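Local coordinates for [4Fe-4S]-dependent U34-ARNt thiolase (Methanococcus maripaludis, PDB 6SCY), which probably transfers sulfur to the wobble uridine of tRNA as an ATP-dependent thiolase, using a bound [4Fe-4S] cluster, at residues S79-E91 / I110-N124. Sequence-based numbering, arbitrary orientation.
Sequences SNLIAIMVNEGIE and IEYKIVHFKDYLGTN. With SF4 (iron/sulfur cluster), chain E.
E88 and F117 meet where two parallel strands of a beta-alpha-beta unit end, in the Rossmann-like sheet of the PP-loop family; helix 95-108 makes the crossover from strand 80-87 to edge strand 111-116. Six backbone hydrogen bonds fix the parallel register, from A83 N to E111 O (2.9 Å) through F117 N to N87 O, and the axes of the two short strands cross at -25°. From CB of E88, CG stands anti to the carbonyl carbon, beside the backbone N (chi1 -67°), which sets CG over one face of the F117 ring, 3.9 Å from its centroid: a CH-pi contact. A bend at chi2 then brings the carboxylate to the iron-sulfur cluster, with E88 OE2 3.4 Å from its sulfur S1. Salt bridges from R94 to OE1 and from R149 to OE2 hold the carboxylate by both oxygens. V86, a predicted ATP-binding residue, brings CG1 to the edge of the same ring, 3.5 Å from F117 CD1. On the face shared by A83 and M85, M85 CE packs 3.7 Å from Y112 CB. Farther along that face, N87 ND2 donates in the imidazole plane to H116 ND1 (3.2 Å), with the amide and ring planes 84° apart.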
ATOM      1  N   SER A  79      21.703  20.673  26.898  1.00 57.81           N
ATOM      2  CA  SER A  79      20.882  20.397  25.719  1.00 57.22           C
ATOM      3  C   SER A  79      19.887  21.515  25.470  1.00 60.86           C
ATOM      4  O   SER A  79      19.220  21.952  26.406  1.00 61.77           O
ATOM      5  CB  SER A  79      20.228  19.026  25.794  1.00 60.00           C
ATOM      6  OG  SER A  79      21.099  18.067  25.218  1.00 68.15           O
ATOM      7  N   ASN A  80      19.844  22.031  24.233  1.00 55.67           N
ATOM      8  CA  ASN A  80      19.015  23.174  23.864  1.00 55.19           C
ATOM      9  C   ASN A  80      17.828  22.799  22.993  1.00 59.78           C
ATOM     10  O   ASN A  80      17.856  21.766  22.318  1.00 59.44           O
ATOM     11  CB  ASN A  80      19.884  24.237  23.174  1.00 55.59           C
ATOM     12  CG  ASN A  80      19.351  25.639  23.279  1.00 79.77           C
ATOM     13  OD1 ASN A  80      18.827  26.196  22.311  1.00 71.93           O
ATOM     14  ND2 ASN A  80      19.477  26.243  24.459  1.00 73.55           N
ATOM     15  N   LEU A  81      16.790  23.662  22.988  1.00 57.08           N
ATOM     16  CA  LEU A  81      15.565  23.475  22.212  1.00 56.91           C
ATOM     17  C   LEU A  81      15.129  24.830  21.631  1.00 62.59           C
ATOM     18  O   LEU A  81      14.864  25.771  22.379  1.00 62.56           O
ATOM     19  CB  LEU A  81      14.477  22.861  23.119  1.00 56.49           C
ATOM     20  CG  LEU A  81      13.291  22.174  22.460  1.00 60.26           C
ATOM     21  CD1 LEU A  81      13.706  20.906  21.777  1.00 60.53           C
ATOM     22  CD2 LEU A  81      12.241  21.834  23.485  1.00 61.36           C
ATOM     23  N   ILE A  82      15.127  24.945  20.298  1.00 60.18           N
ATOM     24  CA  ILE A  82      14.749  26.171  19.593  1.00 60.67           C
ATOM     25  C   ILE A  82      13.485  25.887  18.782  1.00 65.26           C
ATOM     26  O   ILE A  82      13.396  24.834  18.164  1.00 65.24           O
ATOM     27  CB  ILE A  82      15.906  26.712  18.691  1.00 64.25           C
ATOM     28  CG1 ILE A  82      17.259  26.696  19.419  1.00 65.35           C
ATOM     29  CG2 ILE A  82      15.601  28.131  18.158  1.00 65.33           C
ATOM     30  CD1 ILE A  82      18.468  26.692  18.482  1.00 77.00           C
ATOM     31  N   ALA A  83      12.511  26.814  18.776  1.00 62.17           N
ATOM     32  CA  ALA A  83      11.273  26.659  18.008  1.00 62.00           C
ATOM     33  C   ALA A  83      11.278  27.584  16.810  1.00 65.81           C
ATOM     34  O   ALA A  83      11.613  28.756  16.950  1.00 65.79           O
ATOM     35  CB  ALA A  83      10.066  26.946  18.882  1.00 62.80           C
ATOM     36  N   ILE A  84      10.936  27.060  15.634  1.00 62.82           N
ATOM     37  CA  ILE A  84      10.894  27.850  14.401  1.00 63.34           C
ATOM     38  C   ILE A  84       9.482  27.895  13.840  1.00 70.49           C
ATOM     39  O   ILE A  84       8.907  26.845  13.524  1.00 70.60           O
ATOM     40  CB  ILE A  84      11.906  27.400  13.308  1.00 65.88           C
ATOM     41  CG1 ILE A  84      13.290  27.026  13.874  1.00 65.69           C
ATOM     42  CG2 ILE A  84      12.015  28.467  12.213  1.00 66.41           C
ATOM     43  CD1 ILE A  84      13.906  25.815  13.193  1.00 68.51           C
ATOM     44  N   MET A  85       8.951  29.121  13.681  1.00 68.68           N
ATOM     45  CA  MET A  85       7.634  29.365  13.098  1.00 69.57           C
ATOM     46  C   MET A  85       7.840  29.975  11.713  1.00 77.64           C
ATOM     47  O   MET A  85       8.557  30.973  11.588  1.00 77.83           O
ATOM     48  CB  MET A  85       6.802  30.306  13.981  1.00 71.57           C
ATOM     49  CG  MET A  85       6.413  29.713  15.310  1.00 74.74           C
ATOM     50  SD  MET A  85       7.686  30.020  16.546  1.00 78.33           S
ATOM     51  CE  MET A  85       6.717  29.990  18.001  1.00 74.73           C
ATOM     52  N   VAL A  86       7.238  29.374  10.673  1.00 76.65           N
ATOM     53  CA  VAL A  86       7.406  29.862   9.303  1.00 77.73           C
ATOM     54  C   VAL A  86       6.114  30.494   8.774  1.00 86.41           C
ATOM     55  O   VAL A  86       5.185  29.769   8.429  1.00 86.80           O
ATOM     56  CB  VAL A  86       7.986  28.787   8.336  1.00 81.08           C
ATOM     57  CG1 VAL A  86       8.404  29.408   7.014  1.00 80.55           C
ATOM     58  CG2 VAL A  86       9.161  28.040   8.958  1.00 80.99           C
ATOM     59  N   ASN A  87       6.042  31.834   8.720  1.00 86.37           N
ATOM     60  CA  ASN A  87       4.864  32.507   8.168  1.00 87.65           C
ATOM     61  C   ASN A  87       4.973  32.460   6.653  1.00 95.66           C
ATOM     62  O   ASN A  87       5.815  33.145   6.063  1.00 94.27           O
ATOM     63  CB  ASN A  87       4.721  33.952   8.670  1.00 86.77           C
ATOM     64  CG  ASN A  87       3.691  34.778   7.923  1.00 99.71           C
ATOM     65  OD1 ASN A  87       2.597  34.315   7.567  1.00 85.48           O
ATOM     66  ND2 ASN A  87       4.029  36.029   7.670  1.00 95.32           N
ATOM     67  N   GLU A  88       4.118  31.635   6.028  1.00 96.88           N
ATOM     68  CA  GLU A  88       4.081  31.452   4.575  1.00 98.88           C
ATOM     69  C   GLU A  88       3.725  32.741   3.824  1.00108.22           C
ATOM     70  O   GLU A  88       3.967  32.833   2.620  1.00108.05           O
ATOM     71  CB  GLU A  88       3.158  30.290   4.180  1.00100.07           C
ATOM     72  CG  GLU A  88       3.672  28.932   4.625  1.00109.30           C
ATOM     73  CD  GLU A  88       2.898  28.229   5.724  1.00133.35           C
ATOM     74  OE1 GLU A  88       2.087  28.885   6.416  1.00128.31           O
ATOM     75  OE2 GLU A  88       3.118  27.009   5.904  1.00131.00           O
ATOM     76  N   GLY A  89       3.181  33.721   4.551  1.00108.70           N
ATOM     77  CA  GLY A  89       2.795  35.020   4.018  1.00110.37           C
ATOM     78  C   GLY A  89       1.583  34.976   3.112  1.00119.03           C
ATOM     79  O   GLY A  89       1.196  36.011   2.565  1.00119.05           O
ATOM     80  N   ILE A  90       0.959  33.782   2.960  1.00118.69           N
ATOM     81  CA  ILE A  90      -0.222  33.562   2.122  1.00120.06           C
ATOM     82  C   ILE A  90      -1.469  34.107   2.854  1.00127.36           C
ATOM     83  O   ILE A  90      -2.349  33.338   3.256  1.00126.91           O
ATOM     84  CB  ILE A  90      -0.358  32.073   1.636  1.00123.44           C
ATOM     85  CG1 ILE A  90       1.013  31.432   1.284  1.00123.88           C
ATOM     86  CG2 ILE A  90      -1.323  31.965   0.445  1.00124.59           C
ATOM     87  CD1 ILE A  90       1.007  29.883   1.095  1.00130.85           C
ATOM     88  N   GLU A  91      -1.492  35.453   3.052  1.00126.77           N
ATOM     89  CA  GLU A  91      -2.516  36.305   3.680  1.00127.82           C
ATOM     90  C   GLU A  91      -3.337  35.594   4.786  1.00133.57           C
ATOM     91  O   GLU A  91      -2.752  34.903   5.632  1.00133.13           O
ATOM     92  CB  GLU A  91      -3.422  36.907   2.586  1.00129.45           C
ATOM     93  CG  GLU A  91      -3.760  38.374   2.787  1.00143.34           C
ATOM     94  CD  GLU A  91      -4.695  38.952   1.741  1.00172.57           C
ATOM     95  OE1 GLU A  91      -5.806  38.399   1.559  1.00170.06           O
ATOM     96  OE2 GLU A  91      -4.322  39.967   1.108  1.00171.30           O
ATOM     97  N   ILE A 110      10.676  28.561  25.874  1.00 79.25           N
ATOM     98  CA  ILE A 110      11.341  27.985  24.698  1.00 79.26           C
ATOM     99  C   ILE A 110      11.734  29.131  23.754  1.00 83.68           C
ATOM    100  O   ILE A 110      10.886  29.960  23.418  1.00 83.59           O
ATOM    101  CB  ILE A 110      10.450  26.914  24.000  1.00 82.53           C
ATOM    102  CG1 ILE A 110      10.210  25.694  24.922  1.00 82.75           C
ATOM    103  CG2 ILE A 110      11.055  26.477  22.650  1.00 83.56           C
ATOM    104  CD1 ILE A 110       8.931  24.886  24.645  1.00 85.09           C
ATOM    105  N   GLU A 111      13.014  29.180  23.340  1.00 80.50           N
ATOM    106  CA  GLU A 111      13.535  30.222  22.453  1.00 80.78           C
ATOM    107  C   GLU A 111      12.933  30.074  21.061  1.00 84.61           C
ATOM    108  O   GLU A 111      13.222  29.108  20.367  1.00 83.97           O
ATOM    109  CB  GLU A 111      15.076  30.209  22.398  1.00 82.58           C
ATOM    110  CG  GLU A 111      15.767  30.385  23.747  1.00 98.93           C
ATOM    111  CD  GLU A 111      16.050  29.107  24.522  1.00134.13           C
ATOM    112  OE1 GLU A 111      16.558  28.131  23.917  1.00139.30           O
ATOM    113  OE2 GLU A 111      15.773  29.087  25.743  1.00132.27           O
ATOM    114  N   TYR A 112      12.057  31.007  20.679  1.00 81.79           N
ATOM    115  CA  TYR A 112      11.374  30.979  19.387  1.00 81.81           C
ATOM    116  C   TYR A 112      12.032  31.885  18.339  1.00 85.72           C
ATOM    117  O   TYR A 112      12.686  32.874  18.689  1.00 86.17           O
ATOM    118  CB  TYR A 112       9.868  31.281  19.546  1.00 83.31           C
ATOM    119  CG  TYR A 112       9.516  32.714  19.898  1.00 85.46           C
ATOM    120  CD1 TYR A 112       9.267  33.087  21.216  1.00 87.42           C
ATOM    121  CD2 TYR A 112       9.350  33.677  18.905  1.00 86.52           C
ATOM    122  CE1 TYR A 112       8.915  34.395  21.544  1.00 88.63           C
ATOM    123  CE2 TYR A 112       9.019  34.993  19.222  1.00 87.67           C
ATOM    124  CZ  TYR A 112       8.798  35.348  20.544  1.00 95.95           C
ATOM    125  OH  TYR A 112       8.446  36.640  20.853  1.00 97.50           O
ATOM    126  N   LYS A 113      11.844  31.543  17.055  1.00 81.13           N
ATOM    127  CA  LYS A 113      12.374  32.284  15.917  1.00 80.62           C
ATOM    128  C   LYS A 113      11.351  32.292  14.783  1.00 84.88           C
ATOM    129  O   LYS A 113      11.173  31.278  14.105  1.00 83.88           O
ATOM    130  CB  LYS A 113      13.722  31.698  15.451  1.00 82.72           C
ATOM    131  CG  LYS A 113      14.399  32.539  14.368  1.00 93.06           C
ATOM    132  CD  LYS A 113      15.662  31.884  13.818  1.00 99.28           C
ATOM    133  CE  LYS A 113      16.627  32.889  13.236  1.00105.35           C
ATOM    134  NZ  LYS A 113      16.462  33.064  11.763  1.00107.66           N
ATOM    135  N   ILE A 114      10.693  33.444  14.576  1.00 82.85           N
ATOM    136  CA  ILE A 114       9.711  33.611  13.502  1.00 83.16           C
ATOM    137  C   ILE A 114      10.429  34.047  12.224  1.00 87.96           C
ATOM    138  O   ILE A 114      11.005  35.135  12.170  1.00 87.67           O
ATOM    139  CB  ILE A 114       8.524  34.543  13.863  1.00 86.17           C
ATOM    140  CG1 ILE A 114       7.979  34.268  15.294  1.00 86.39           C
ATOM    141  CG2 ILE A 114       7.421  34.432  12.793  1.00 86.73           C
ATOM    142  CD1 ILE A 114       7.443  35.489  16.010  1.00 91.61           C
ATOM    143  N   VAL A 115      10.411  33.170  11.219  1.00 85.31           N
ATOM    144  CA  VAL A 115      11.045  33.354   9.919  1.00 85.74           C
ATOM    145  C   VAL A 115       9.939  33.392   8.873  1.00 92.81           C
ATOM    146  O   VAL A 115       8.984  32.623   8.968  1.00 92.22           O
ATOM    147  CB  VAL A 115      12.082  32.227   9.655  1.00 89.48           C
ATOM    148  CG1 VAL A 115      12.574  32.225   8.214  1.00 89.23           C
ATOM    149  CG2 VAL A 115      13.260  32.333  10.613  1.00 89.34           C
ATOM    150  N   HIS A 116      10.092  34.260   7.857  1.00 92.22           N
ATOM    151  CA  HIS A 116       9.132  34.446   6.766  1.00 93.17           C
ATOM    152  C   HIS A 116       9.569  33.796   5.445  1.00 99.73           C
ATOM    153  O   HIS A 116      10.764  33.578   5.222  1.00 99.25           O
ATOM    154  CB  HIS A 116       8.845  35.946   6.568  1.00 93.83           C
ATOM    155  CG  HIS A 116       8.412  36.619   7.827  1.00 97.36           C
ATOM    156  ND1 HIS A 116       7.109  36.536   8.275  1.00 99.32           N
ATOM    157  CD2 HIS A 116       9.142  37.314   8.730  1.00 99.32           C
ATOM    158  CE1 HIS A 116       7.080  37.203   9.420  1.00 98.86           C
ATOM    159  NE2 HIS A 116       8.278  37.693   9.732  1.00 99.13           N
ATOM    160  N   PHE A 117       8.582  33.481   4.577  1.00 98.18           N
ATOM    161  CA  PHE A 117       8.788  32.909   3.244  1.00 98.99           C
ATOM    162  C   PHE A 117       9.381  34.009   2.349  1.00106.08           C
ATOM    163  O   PHE A 117      10.285  33.747   1.551  1.00105.26           O
ATOM    164  CB  PHE A 117       7.441  32.413   2.669  1.00100.61           C
ATOM    165  CG  PHE A 117       7.198  30.915   2.609  1.00101.88           C
ATOM    166  CD1 PHE A 117       7.360  30.119   3.736  1.00104.78           C
ATOM    167  CD2 PHE A 117       6.731  30.318   1.448  1.00103.63           C
ATOM    168  CE1 PHE A 117       7.113  28.742   3.685  1.00105.45           C
ATOM    169  CE2 PHE A 117       6.463  28.946   1.404  1.00106.21           C
ATOM    170  CZ  PHE A 117       6.661  28.168   2.521  1.00104.29           C
ATOM    171  N   LYS A 118       8.881  35.250   2.524  1.00105.74           N
ATOM    172  CA  LYS A 118       9.307  36.445   1.796  1.00107.17           C
ATOM    173  C   LYS A 118      10.740  36.854   2.138  1.00115.18           C
ATOM    174  O   LYS A 118      11.443  37.381   1.275  1.00114.97           O
ATOM    175  CB  LYS A 118       8.313  37.613   1.994  1.00109.77           C
ATOM    176  CG  LYS A 118       7.945  37.932   3.446  1.00126.59           C
ATOM    177  CD  LYS A 118       6.659  38.755   3.544  1.00136.57           C
ATOM    178  CE  LYS A 118       6.252  39.018   4.976  1.00145.34           C
ATOM    179  NZ  LYS A 118       4.891  39.614   5.067  1.00152.04           N
ATOM    180  N   ASP A 119      11.173  36.589   3.387  1.00114.99           N
ATOM    181  CA  ASP A 119      12.518  36.894   3.892  1.00116.11           C
ATOM    182  C   ASP A 119      13.587  36.004   3.235  1.00122.59           C
ATOM    183  O   ASP A 119      14.756  36.398   3.174  1.00122.40           O
ATOM    184  CB  ASP A 119      12.559  36.764   5.425  1.00117.95           C
ATOM    185  CG  ASP A 119      13.855  37.237   6.048  1.00129.85           C
ATOM    186  OD1 ASP A 119      14.052  38.470   6.145  1.00130.83           O
ATOM    187  OD2 ASP A 119      14.678  36.377   6.431  1.00136.17           O
ATOM    188  N   TYR A 120      13.181  34.817   2.741  1.00120.69           N
ATOM    189  CA  TYR A 120      14.069  33.860   2.085  1.00121.31           C
ATOM    190  C   TYR A 120      13.869  33.849   0.563  1.00128.26           C
ATOM    191  O   TYR A 120      13.708  32.786  -0.043  1.00127.98           O
ATOM    192  CB  TYR A 120      13.908  32.466   2.718  1.00122.15           C
ATOM    193  CG  TYR A 120      14.812  32.232   3.909  1.00123.34           C
ATOM    194  CD1 TYR A 120      15.920  31.398   3.814  1.00125.22           C
ATOM    195  CD2 TYR A 120      14.572  32.861   5.127  1.00123.97           C
ATOM    196  CE1 TYR A 120      16.763  31.187   4.904  1.00126.08           C
ATOM    197  CE2 TYR A 120      15.421  32.673   6.219  1.00124.85           C
ATOM    198  CZ  TYR A 120      16.509  31.825   6.107  1.00132.06           C
ATOM    199  OH  TYR A 120      17.338  31.627   7.187  1.00132.07           O
ATOM    200  N   LEU A 121      13.902  35.061  -0.044  1.00127.34           N
ATOM    201  CA  LEU A 121      13.752  35.384  -1.477  1.00128.25           C
ATOM    202  C   LEU A 121      12.359  35.037  -2.047  1.00132.55           C
ATOM    203  O   LEU A 121      11.828  33.948  -1.812  1.00131.68           O
ATOM    204  CB  LEU A 121      14.888  34.791  -2.347  1.00128.63           C
ATOM    205  CG  LEU A 121      16.017  35.764  -2.777  1.00133.62           C
ATOM    206  CD1 LEU A 121      16.832  36.277  -1.578  1.00135.94           C
ATOM    207  CD2 LEU A 121      16.959  35.099  -3.751  1.00133.83           C
ATOM    208  N   GLY A 122      11.788  36.004  -2.769  1.00129.79           N
ATOM    209  CA  GLY A 122      10.456  35.920  -3.359  1.00129.91           C
ATOM    210  C   GLY A 122       9.455  36.773  -2.604  1.00134.47           C
ATOM    211  O   GLY A 122       9.816  37.838  -2.096  1.00133.77           O
ATOM    212  N   THR A 123       8.183  36.312  -2.522  1.00131.94           N
ATOM    213  CA  THR A 123       7.107  37.031  -1.819  1.00132.24           C
ATOM    214  C   THR A 123       6.114  36.092  -1.114  1.00137.02           C
ATOM    215  O   THR A 123       5.966  36.147   0.108  1.00136.47           O
ATOM    216  CB  THR A 123       6.356  38.007  -2.761  1.00141.71           C
ATOM    217  OG1 THR A 123       7.118  38.291  -3.939  1.00141.99           O
ATOM    218  CG2 THR A 123       5.949  39.298  -2.065  1.00140.80           C
ATOM    219  N   ASN A 124       5.419  35.256  -1.908  1.00134.58           N
ATOM    220  CA  ASN A 124       4.363  34.303  -1.545  1.00134.96           C
ATOM    221  C   ASN A 124       3.194  34.942  -0.760  1.00140.05           C
ATOM    222  O   ASN A 124       2.524  34.266   0.026  1.00139.42           O
ATOM    223  CB  ASN A 124       4.875  33.027  -0.860  1.00136.36           C
ATOM    224  CG  ASN A 124       3.920  31.842  -1.011  1.00160.55           C
ATOM    225  OD1 ASN A 124       2.985  31.839  -1.827  1.00153.31           O
ATOM    226  ND2 ASN A 124       4.112  30.811  -0.214  1.00153.42           N
TER
HETATM  227 FE1  SF4 E 403      -0.645  23.589   1.604  0.80103.28          FE
HETATM  228 FE2  SF4 E 403       1.170  25.454   2.493  0.80103.10          FE
HETATM  229 FE3  SF4 E 403      -0.100  23.821   4.296  0.70104.12          FE
HETATM  230 FE4  SF4 E 403      -1.514  25.791   3.003  0.80103.45          FE
HETATM  231  S1  SF4 E 403       0.219  26.084   4.486  0.80103.85           S
HETATM  232  S2  SF4 E 403      -2.178  23.616   3.320  0.80103.54           S
HETATM  233  S3  SF4 E 403      -0.495  25.784   0.940  0.80103.59           S
HETATM  234  S4  SF4 E 403       1.369  23.174   2.648  0.80103.45           S